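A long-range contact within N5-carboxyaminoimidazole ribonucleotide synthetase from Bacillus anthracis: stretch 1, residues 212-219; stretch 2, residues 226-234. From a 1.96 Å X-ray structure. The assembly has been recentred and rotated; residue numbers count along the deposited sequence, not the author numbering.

Stretch 1 (212-219) FPVAENIH
Stretch 2 (226-234) ESIVPARIT

Two antiparallel strands pair through Glu-216 to Ile-218 and Glu-226 to Ile-228, their directions at 159° and their axes 4.4 Å apart at closest approach, and their register is set by pairing Glu-216 with Ile-228, Asn-217 with Ser-227 and Ile-218 with Glu-226. In both hydrogen-bonded pairs the backbone N and O of each residue are satisfied by the partner. Glu-216 N donates to Ile-228 O at 2.8 Å and Ile-228 N returns to Glu-216 O at 2.7 Å; one pair on, Ile-218 N reaches Glu-226 O at 2.7 Å, nearly linear at 176°, while Glu-226 N meets Ile-218 O at a longer 3.2 Å. Phi/psi stay extended, from -90/125 at Glu-216 to -139/125 at Val-229.

Between these pairs, Asn-217 and Ser-227 (CA-CA 4.5 Å) lack mutual backbone bonds but join through side chains: both chi1 are m, and Ser-227 OG donates to Asn-217 OD1 at 2.9 Å. Asn-217 ND2 is satisfied elsewhere in the structure.

After Val-229 a cis peptide precedes Pro-230, and the chain turns so that Ala-231 (-56/141) donates its N to Val-214 O at 3.1 Å. Arg-232 (-83/71) follows, and Glu-216 takes three of its donors. With chi1 and chi2 both t and chi3 3°, Glu-216 OE1 accepts Arg-232 N at 3.1 Å and Arg-232 NE at 3.0 Å, while Glu-216 OE2 takes Arg-232 NH1 at 2.9 Å in a salt bridge. The arginine, m, t, m, 173°, thus offers a guanidinium edge to the carboxylate, and one buried acid ties strand to loop. Arg-232 NH2 and Glu-216 OE2 also bond elsewhere in the structure.

Apolar contacts fill in around this polar network. On the Glu-216 face, Ile-218 CD1 meets Ile-228 CD1 at 3.8 Å, both residues m, t. Ala-215 CB packs on Val-229 CG2 at 3.7 Å, and Val-214 CG1 (chi1 t) lies 3.9 Å from both Ala-231 CB and Ile-233 CD1, with Ile-233 p, t.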

# COMPACT_ATOMS: atom_id res chain seq x y z
N PHE A 212 -14.93 9.20 -3.84
CA PHE A 212 -14.15 8.56 -4.89
C PHE A 212 -14.86 8.66 -6.24
O PHE A 212 -16.06 8.96 -6.28
CB PHE A 212 -13.88 7.10 -4.54
CG PHE A 212 -12.78 6.93 -3.56
CD1 PHE A 212 -13.07 6.70 -2.21
CD2 PHE A 212 -11.46 7.01 -3.97
CE1 PHE A 212 -12.03 6.52 -1.28
CE2 PHE A 212 -10.41 6.83 -3.05
CZ PHE A 212 -10.70 6.59 -1.71
N PRO A 213 -14.12 8.45 -7.34
CA PRO A 213 -14.75 8.55 -8.67
C PRO A 213 -15.79 7.45 -8.88
O PRO A 213 -15.69 6.38 -8.27
CB PRO A 213 -13.58 8.36 -9.66
CG PRO A 213 -12.33 8.46 -8.85
CD PRO A 213 -12.68 8.17 -7.41
N VAL A 214 -16.75 7.71 -9.76
CA VAL A 214 -17.76 6.72 -10.11
C VAL A 214 -17.14 5.50 -10.81
O VAL A 214 -16.42 5.63 -11.79
CB VAL A 214 -18.88 7.31 -11.01
CG1 VAL A 214 -19.99 6.28 -11.19
CG2 VAL A 214 -19.45 8.63 -10.45
N ALA A 215 -17.47 4.31 -10.31
CA ALA A 215 -17.03 3.06 -10.93
C ALA A 215 -18.21 2.39 -11.61
O ALA A 215 -19.31 2.35 -11.06
CB ALA A 215 -16.45 2.12 -9.89
N GLU A 216 -17.98 1.88 -12.82
CA GLU A 216 -18.97 1.04 -13.51
C GLU A 216 -18.72 -0.41 -13.12
O GLU A 216 -17.60 -0.92 -13.29
CB GLU A 216 -18.87 1.25 -15.03
CG GLU A 216 -19.47 0.12 -15.89
CD GLU A 216 -19.17 0.29 -17.39
OE1 GLU A 216 -18.46 1.24 -17.76
OE2 GLU A 216 -19.65 -0.53 -18.20
N ASN A 217 -19.76 -1.08 -12.61
CA ASN A 217 -19.62 -2.44 -12.10
C ASN A 217 -20.31 -3.49 -12.94
O ASN A 217 -21.49 -3.34 -13.29
CB ASN A 217 -20.15 -2.51 -10.67
CG ASN A 217 -19.41 -1.58 -9.76
OD1 ASN A 217 -18.19 -1.45 -9.86
ND2 ASN A 217 -20.13 -0.90 -8.89
N ILE A 218 -19.57 -4.55 -13.24
CA ILE A 218 -20.11 -5.67 -14.02
C ILE A 218 -20.26 -6.90 -13.12
O ILE A 218 -19.26 -7.43 -12.59
CB ILE A 218 -19.26 -5.94 -15.32
CG1 ILE A 218 -19.19 -4.65 -16.16
CG2 ILE A 218 -19.83 -7.13 -16.12
CD1 ILE A 218 -18.51 -4.77 -17.53
N HIS A 219 -21.51 -7.32 -12.91
CA HIS A 219 -21.84 -8.50 -12.11
C HIS A 219 -22.12 -9.71 -12.99
O HIS A 219 -22.65 -9.56 -14.10
CB HIS A 219 -23.03 -8.23 -11.19
CG HIS A 219 -22.78 -7.17 -10.16
ND1 HIS A 219 -22.95 -5.83 -10.43
CD2 HIS A 219 -22.33 -7.25 -8.89
CE1 HIS A 219 -22.63 -5.13 -9.36
NE2 HIS A 219 -22.25 -5.97 -8.41
N GLU A 226 -16.07 -7.27 -12.67
CA GLU A 226 -15.20 -6.13 -12.99
C GLU A 226 -15.74 -4.80 -12.47
O GLU A 226 -16.96 -4.57 -12.48
CB GLU A 226 -15.00 -6.02 -14.50
CG GLU A 226 -14.05 -7.06 -15.07
CD GLU A 226 -13.98 -7.06 -16.59
OE1 GLU A 226 -14.97 -6.66 -17.25
OE2 GLU A 226 -12.93 -7.47 -17.12
N SER A 227 -14.83 -3.93 -12.04
CA SER A 227 -15.12 -2.50 -11.83
C SER A 227 -14.26 -1.67 -12.77
O SER A 227 -13.04 -1.88 -12.88
CB SER A 227 -14.86 -2.06 -10.39
OG SER A 227 -15.63 -2.83 -9.50
N ILE A 228 -14.89 -0.73 -13.44
CA ILE A 228 -14.22 0.04 -14.47
C ILE A 228 -14.26 1.51 -14.08
O ILE A 228 -15.34 2.04 -13.81
CB ILE A 228 -14.94 -0.12 -15.81
CG1 ILE A 228 -15.05 -1.60 -16.21
CG2 ILE A 228 -14.25 0.72 -16.88
CD1 ILE A 228 -16.14 -1.87 -17.32
N VAL A 229 -13.10 2.15 -14.07
CA VAL A 229 -12.99 3.53 -13.62
C VAL A 229 -12.04 4.28 -14.55
O VAL A 229 -10.90 3.87 -14.72
CB VAL A 229 -12.47 3.60 -12.16
CG1 VAL A 229 -12.76 4.96 -11.54
CG2 VAL A 229 -13.07 2.48 -11.31
N PRO A 230 -12.50 5.40 -15.14
CA PRO A 230 -13.81 6.07 -14.98
C PRO A 230 -14.95 5.24 -15.55
O PRO A 230 -14.77 4.55 -16.56
CB PRO A 230 -13.64 7.38 -15.77
CG PRO A 230 -12.14 7.53 -15.98
CD PRO A 230 -11.64 6.13 -16.09
N ALA A 231 -16.10 5.26 -14.88
CA ALA A 231 -17.30 4.61 -15.42
C ALA A 231 -17.58 5.18 -16.82
O ALA A 231 -17.38 6.37 -17.05
CB ALA A 231 -18.50 4.85 -14.50
N ARG A 232 -18.01 4.33 -17.74
CA ARG A 232 -18.25 4.77 -19.11
C ARG A 232 -19.65 5.40 -19.24
O ARG A 232 -20.57 4.83 -19.83
CB ARG A 232 -18.03 3.61 -20.10
CG ARG A 232 -16.58 3.07 -20.07
CD ARG A 232 -16.38 1.80 -20.90
NE ARG A 232 -17.10 0.66 -20.34
CZ ARG A 232 -17.21 -0.53 -20.93
NH1 ARG A 232 -17.90 -1.50 -20.32
NH2 ARG A 232 -16.64 -0.78 -22.11
N ILE A 233 -19.78 6.59 -18.65
CA ILE A 233 -21.06 7.29 -18.58
C ILE A 233 -20.84 8.78 -18.85
O ILE A 233 -19.70 9.25 -18.82
CB ILE A 233 -21.76 7.09 -17.18
CG1 ILE A 233 -20.87 7.61 -16.04
CG2 ILE A 233 -22.14 5.62 -16.96
CD1 ILE A 233 -21.44 7.41 -14.66
N THR A 234 -21.92 9.51 -19.13
CA THR A 234 -21.83 10.95 -19.39
C THR A 234 -21.35 11.71 -18.16
O THR A 234 -21.51 11.24 -17.02
CB THR A 234 -23.18 11.55 -19.83
OG1 THR A 234 -24.12 11.46 -18.74
CG2 THR A 234 -23.75 10.81 -21.05